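Local coordinates for uncharacterized protein (Enterococcus faecalis, PDB 3B48) that probably serves as the phosphoryl-donor subunit of a dihydroxyacetone kinase complex, relaying phosphate derived from phosphoenolpyruvate through histidine residues, at residues Leu47-Asn59 with Ser75-Leu87. Numbering follows the deposited sequence. Where two conformers were deposited one is given.
Sequences LGSDPMKIIDTIN and SAVLSSELAFDML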
loop_
_atom_site.group_PDB
_atom_site.type_symbol
_atom_site.label_atom_id
_atom_site.label_comp_id
_atom_site.label_asym_id
_atom_site.label_seq_id
_atom_site.Cartn_x
_atom_site.Cartn_y
_atom_site.Cartn_z
ATOM N N LEU B 47 16.323 -2.130 -3.869
ATOM C CA LEU B 47 15.113 -1.454 -4.355
ATOM C C LEU B 47 15.019 -1.639 -5.874
ATOM O O LEU B 47 15.918 -1.218 -6.604
ATOM C CB LEU B 47 15.096 0.047 -3.982
ATOM C CG LEU B 47 14.829 0.406 -2.501
ATOM C CD1 LEU B 47 15.439 1.772 -2.101
ATOM C CD2 LEU B 47 13.359 0.347 -2.151
ATOM N N GLY B 48 13.950 -2.289 -6.331
ATOM C CA GLY B 48 13.760 -2.577 -7.746
ATOM C C GLY B 48 12.882 -3.798 -7.928
ATOM O O GLY B 48 12.496 -4.442 -6.957
ATOM N N SER B 49 12.533 -4.128 -9.162
ATOM C CA SER B 49 11.697 -5.310 -9.356
ATOM C C SER B 49 12.245 -6.293 -10.382
ATOM O O SER B 49 12.854 -5.888 -11.352
ATOM C CB SER B 49 10.264 -4.894 -9.688
ATOM O OG SER B 49 9.677 -4.387 -8.498
ATOM N N ASP B 50 12.008 -7.585 -10.149
ATOM C CA ASP B 50 12.444 -8.652 -11.040
ATOM C C ASP B 50 11.226 -9.487 -11.421
ATOM O O ASP B 50 10.597 -10.095 -10.551
ATOM C CB ASP B 50 13.505 -9.530 -10.357
ATOM C CG ASP B 50 14.134 -10.553 -11.303
ATOM O OD1 ASP B 50 13.687 -10.650 -12.456
ATOM O OD2 ASP B 50 15.091 -11.258 -10.897
ATOM N N PRO B 51 10.886 -9.527 -12.736
ATOM C CA PRO B 51 9.752 -10.361 -13.190
ATOM C C PRO B 51 9.987 -11.864 -12.983
ATOM O O PRO B 51 9.040 -12.619 -12.889
ATOM C CB PRO B 51 9.644 -10.023 -14.678
ATOM C CG PRO B 51 11.009 -9.493 -15.045
ATOM C CD PRO B 51 11.533 -8.808 -13.848
HETATM N N MSE B 52 11.246 -12.278 -12.924
HETATM C CA MSE B 52 11.604 -13.678 -12.735
HETATM C C MSE B 52 11.213 -14.211 -11.340
HETATM O O MSE B 52 11.085 -15.400 -11.141
HETATM C CB MSE B 52 13.093 -13.867 -13.015
HETATM C CG MSE B 52 13.468 -15.242 -13.585
HETATM SE SE MSE B 52 12.643 -15.610 -15.332
HETATM C CE MSE B 52 13.490 -14.201 -16.380
ATOM N N LYS B 53 10.971 -13.321 -10.391
ATOM C CA LYS B 53 10.442 -13.733 -9.052
ATOM C C LYS B 53 9.009 -14.265 -9.131
ATOM O O LYS B 53 8.695 -15.283 -8.529
ATOM C CB LYS B 53 10.585 -12.593 -8.020
ATOM C CG LYS B 53 12.056 -12.244 -7.776
ATOM C CD LYS B 53 12.216 -11.103 -6.798
ATOM C CE LYS B 53 12.532 -11.607 -5.405
ATOM N NZ LYS B 53 12.517 -10.476 -4.441
ATOM N N ILE B 54 8.193 -13.566 -9.928
ATOM C CA ILE B 54 6.840 -13.956 -10.284
ATOM C C ILE B 54 6.838 -15.265 -11.081
ATOM O O ILE B 54 6.165 -16.219 -10.684
ATOM C CB ILE B 54 6.130 -12.837 -11.112
ATOM C CG1 ILE B 54 6.263 -11.470 -10.415
ATOM C CG2 ILE B 54 4.672 -13.181 -11.341
ATOM C CD1 ILE B 54 5.693 -10.235 -11.165
ATOM N N ILE B 55 7.616 -15.318 -12.182
ATOM C CA ILE B 55 7.715 -16.510 -13.016
ATOM C C ILE B 55 8.108 -17.740 -12.187
ATOM O O ILE B 55 7.391 -18.737 -12.189
ATOM C CB ILE B 55 8.713 -16.365 -14.232
ATOM C CG1 ILE B 55 8.476 -15.098 -15.078
ATOM C CG2 ILE B 55 8.717 -17.645 -15.132
ATOM C CD1 ILE B 55 7.126 -14.993 -15.652
ATOM N N ASP B 56 9.258 -17.688 -11.512
ATOM C CA ASP B 56 9.676 -18.780 -10.635
ATOM C C ASP B 56 8.594 -19.160 -9.598
ATOM O O ASP B 56 8.319 -20.329 -9.403
ATOM C CB ASP B 56 10.965 -18.415 -9.913
ATOM C CG ASP B 56 12.182 -18.397 -10.830
ATOM O OD1 ASP B 56 12.229 -19.149 -11.845
ATOM O OD2 ASP B 56 13.113 -17.623 -10.511
ATOM N N THR B 57 7.984 -18.171 -8.948
ATOM C CA THR B 57 6.907 -18.426 -7.996
ATOM C C THR B 57 5.757 -19.213 -8.625
ATOM O O THR B 57 5.365 -20.251 -8.092
ATOM C CB THR B 57 6.418 -17.108 -7.354
ATOM O OG1 THR B 57 7.518 -16.488 -6.665
ATOM C CG2 THR B 57 5.302 -17.373 -6.399
ATOM N N ILE B 58 5.248 -18.751 -9.766
ATOM C CA ILE B 58 4.237 -19.512 -10.515
ATOM C C ILE B 58 4.727 -20.908 -10.956
ATOM O O ILE B 58 4.004 -21.892 -10.854
ATOM C CB ILE B 58 3.748 -18.773 -11.785
ATOM C CG1 ILE B 58 3.357 -17.302 -11.532
ATOM C CG2 ILE B 58 2.720 -19.629 -12.577
ATOM C CD1 ILE B 58 2.360 -17.071 -10.520
ATOM N N ASN B 59 5.956 -20.988 -11.440
ATOM C CA ASN B 59 6.509 -22.268 -11.849
ATOM C C ASN B 59 6.746 -23.242 -10.670
ATOM O O ASN B 59 6.691 -24.453 -10.851
ATOM C CB ASN B 59 7.780 -22.073 -12.682
ATOM C CG ASN B 59 7.492 -21.915 -14.180
ATOM O OD1 ASN B 59 6.522 -22.469 -14.711
ATOM N ND2 ASN B 59 8.352 -21.175 -14.868
ATOM N N SER B 75 8.361 0.030 -11.956
ATOM C CA SER B 75 8.884 -1.130 -12.636
ATOM C C SER B 75 8.273 -2.390 -12.046
ATOM O O SER B 75 8.310 -3.446 -12.665
ATOM C CB SER B 75 10.420 -1.162 -12.546
ATOM O OG SER B 75 10.844 -1.550 -11.246
ATOM N N ALA B 76 7.699 -2.263 -10.856
ATOM C CA ALA B 76 6.868 -3.301 -10.288
ATOM C C ALA B 76 5.706 -3.609 -11.232
ATOM O O ALA B 76 5.419 -4.776 -11.523
ATOM C CB ALA B 76 6.373 -2.898 -8.915
ATOM N N VAL B 77 5.066 -2.561 -11.730
ATOM C CA VAL B 77 3.934 -2.674 -12.641
ATOM C C VAL B 77 4.390 -3.318 -13.939
ATOM O O VAL B 77 3.770 -4.285 -14.409
ATOM C CB VAL B 77 3.268 -1.267 -12.895
ATOM C CG1 VAL B 77 2.201 -1.319 -14.003
ATOM C CG2 VAL B 77 2.645 -0.748 -11.599
ATOM N N LEU B 78 5.468 -2.775 -14.509
ATOM C CA LEU B 78 6.073 -3.324 -15.716
ATOM C C LEU B 78 6.468 -4.801 -15.538
ATOM O O LEU B 78 6.153 -5.640 -16.408
ATOM C CB LEU B 78 7.269 -2.480 -16.182
ATOM C CG LEU B 78 7.911 -2.998 -17.476
ATOM C CD1 LEU B 78 6.976 -2.829 -18.687
ATOM C CD2 LEU B 78 9.252 -2.332 -17.755
ATOM N N SER B 79 7.132 -5.117 -14.424
ATOM C CA SER B 79 7.567 -6.497 -14.122
ATOM C C SER B 79 6.401 -7.498 -14.025
ATOM O O SER B 79 6.526 -8.664 -14.424
ATOM C CB SER B 79 8.427 -6.512 -12.849
ATOM O OG SER B 79 8.428 -7.779 -12.222
ATOM N N SER B 80 5.272 -7.036 -13.491
ATOM C CA SER B 80 4.031 -7.814 -13.466
ATOM C C SER B 80 3.413 -8.058 -14.852
ATOM O O SER B 80 2.795 -9.099 -15.074
ATOM C CB SER B 80 3.004 -7.081 -12.613
ATOM O OG SER B 80 3.433 -7.108 -11.292
ATOM N N GLU B 81 3.576 -7.089 -15.758
ATOM C CA GLU B 81 3.066 -7.200 -17.128
ATOM C C GLU B 81 3.964 -8.064 -18.000
ATOM O O GLU B 81 3.467 -8.867 -18.794
ATOM C CB GLU B 81 2.850 -5.816 -17.800
ATOM C CG GLU B 81 1.856 -4.910 -17.063
ATOM C CD GLU B 81 1.888 -3.416 -17.466
ATOM O OE1 GLU B 81 2.810 -2.940 -18.172
ATOM O OE2 GLU B 81 0.961 -2.702 -17.055
ATOM N N LEU B 82 5.280 -7.874 -17.865
ATOM C CA LEU B 82 6.267 -8.661 -18.632
ATOM C C LEU B 82 6.302 -10.147 -18.251
ATOM O O LEU B 82 6.623 -10.990 -19.086
ATOM C CB LEU B 82 7.670 -8.087 -18.489
ATOM C CG LEU B 82 8.011 -6.658 -18.936
ATOM C CD1 LEU B 82 9.392 -6.308 -18.432
ATOM C CD2 LEU B 82 7.929 -6.488 -20.462
ATOM N N ALA B 83 5.966 -10.454 -17.004
ATOM C CA ALA B 83 5.928 -11.823 -16.511
ATOM C C ALA B 83 4.836 -12.608 -17.189
ATOM O O ALA B 83 5.037 -13.767 -17.540
ATOM C CB ALA B 83 5.727 -11.848 -14.979
ATOM N N PHE B 84 3.688 -11.965 -17.368
ATOM C CA PHE B 84 2.539 -12.567 -18.028
ATOM C C PHE B 84 2.905 -13.117 -19.409
ATOM O O PHE B 84 2.740 -14.314 -19.672
ATOM C CB PHE B 84 1.390 -11.553 -18.126
ATOM C CG PHE B 84 0.219 -12.037 -18.930
ATOM C CD1 PHE B 84 -0.754 -12.840 -18.350
ATOM C CD2 PHE B 84 0.086 -11.693 -20.286
ATOM C CE1 PHE B 84 -1.847 -13.275 -19.107
ATOM C CE2 PHE B 84 -0.979 -12.156 -21.040
ATOM C CZ PHE B 84 -1.950 -12.935 -20.446
ATOM N N ASP B 85 3.405 -12.240 -20.274
ATOM C CA ASP B 85 3.867 -12.625 -21.603
ATOM C C ASP B 85 4.939 -13.734 -21.652
ATOM O O ASP B 85 5.189 -14.311 -22.715
ATOM C CB ASP B 85 4.319 -11.378 -22.364
ATOM C CG ASP B 85 3.158 -10.404 -22.648
ATOM O OD1 ASP B 85 2.005 -10.871 -22.864
ATOM O OD2 ASP B 85 3.402 -9.171 -22.674
HETATM N N MSE B 86 5.541 -14.048 -20.508
HETATM C CA MSE B 86 6.600 -15.087 -20.408
HETATM C C MSE B 86 6.070 -16.486 -20.066
HETATM O O MSE B 86 6.776 -17.498 -20.196
HETATM C CB MSE B 86 7.658 -14.684 -19.358
HETATM C CG MSE B 86 8.485 -13.435 -19.683
HETATM SE SE MSE B 86 9.416 -13.584 -21.377
HETATM C CE MSE B 86 8.177 -12.694 -22.615
ATOM N N LEU B 87 4.831 -16.530 -19.605
ATOM C CA LEU B 87 4.231 -17.761 -19.149
ATOM C C LEU B 87 3.656 -18.603 -20.304
ATOM O O LEU B 87 3.317 -18.072 -21.365
ATOM C CB LEU B 87 3.137 -17.430 -18.132
ATOM C CG LEU B 87 3.575 -16.755 -16.825
ATOM C CD1 LEU B 87 2.372 -16.206 -16.109
ATOM C CD2 LEU B 87 4.353 -17.713 -15.942
#
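Ile55 meets Ala83 in the apolar, carboxy-terminal half of a helix pair whose other half is lined largely by serines. A bent second torsion (chi2 -58°) brings the CD1 methyl of Ile55 across, tightly packed 3.1 Å from Ala83 O and 3.5 Å from Ala83 CB; it also touches Met86 CB. Leu87 turns its CD2 back onto the same methyl, 3.9 Å from Ile55 CD1, and Ile58 CG2 adds a looser contact to that leucine branch. Ile54, the residue before Ile55, spreads over three small residues. Its CB and CG2 rest on Ala83 CB, while CD1, carried outward (chi2 176°), lies over the backbone at Ser79 and Ser80, 3.7 Å from Ser80 CA. Pro51 packs its ring flank on Ser79, with Pro51 CB 3.4 Å from Ser79 O; Ser49 OG sits over Ala76, 3.6 Å from Ala76 CB, and makes a weak hydrogen bond to Ser12 O. Alanine and serine on helix 75-84 thus let the axes approach to 8.6 Å, at a crossing angle of -43°.

Behind this layer, Asp50 N-caps helix 51-60: its OD1 accepts from Met52 N at 3.0 Å, met from above the carboxylate plane. Ser80 OG donates back to Ala76 O, which Ser80 N reaches from the other face of the carbonyl plane. Ser75 OG hydrogen-bonds His13 NE2, and Gly48 is joined to His13 by backbone bonds, so both amino-terminal ends of the contact flank that histidine.

Helix 51-60 bridges parallel strands 35-38 and 66-71, and helix 75-84 lies between 66-71 and 95-97: successive beta-alpha-beta crossovers, side by side on one face of the PTS IIA sheet. Ile54 and Ile58 reach down to Leu9, Ser80 and Ala76 to Ala71, and Ala83 and Leu87 to Tyr95.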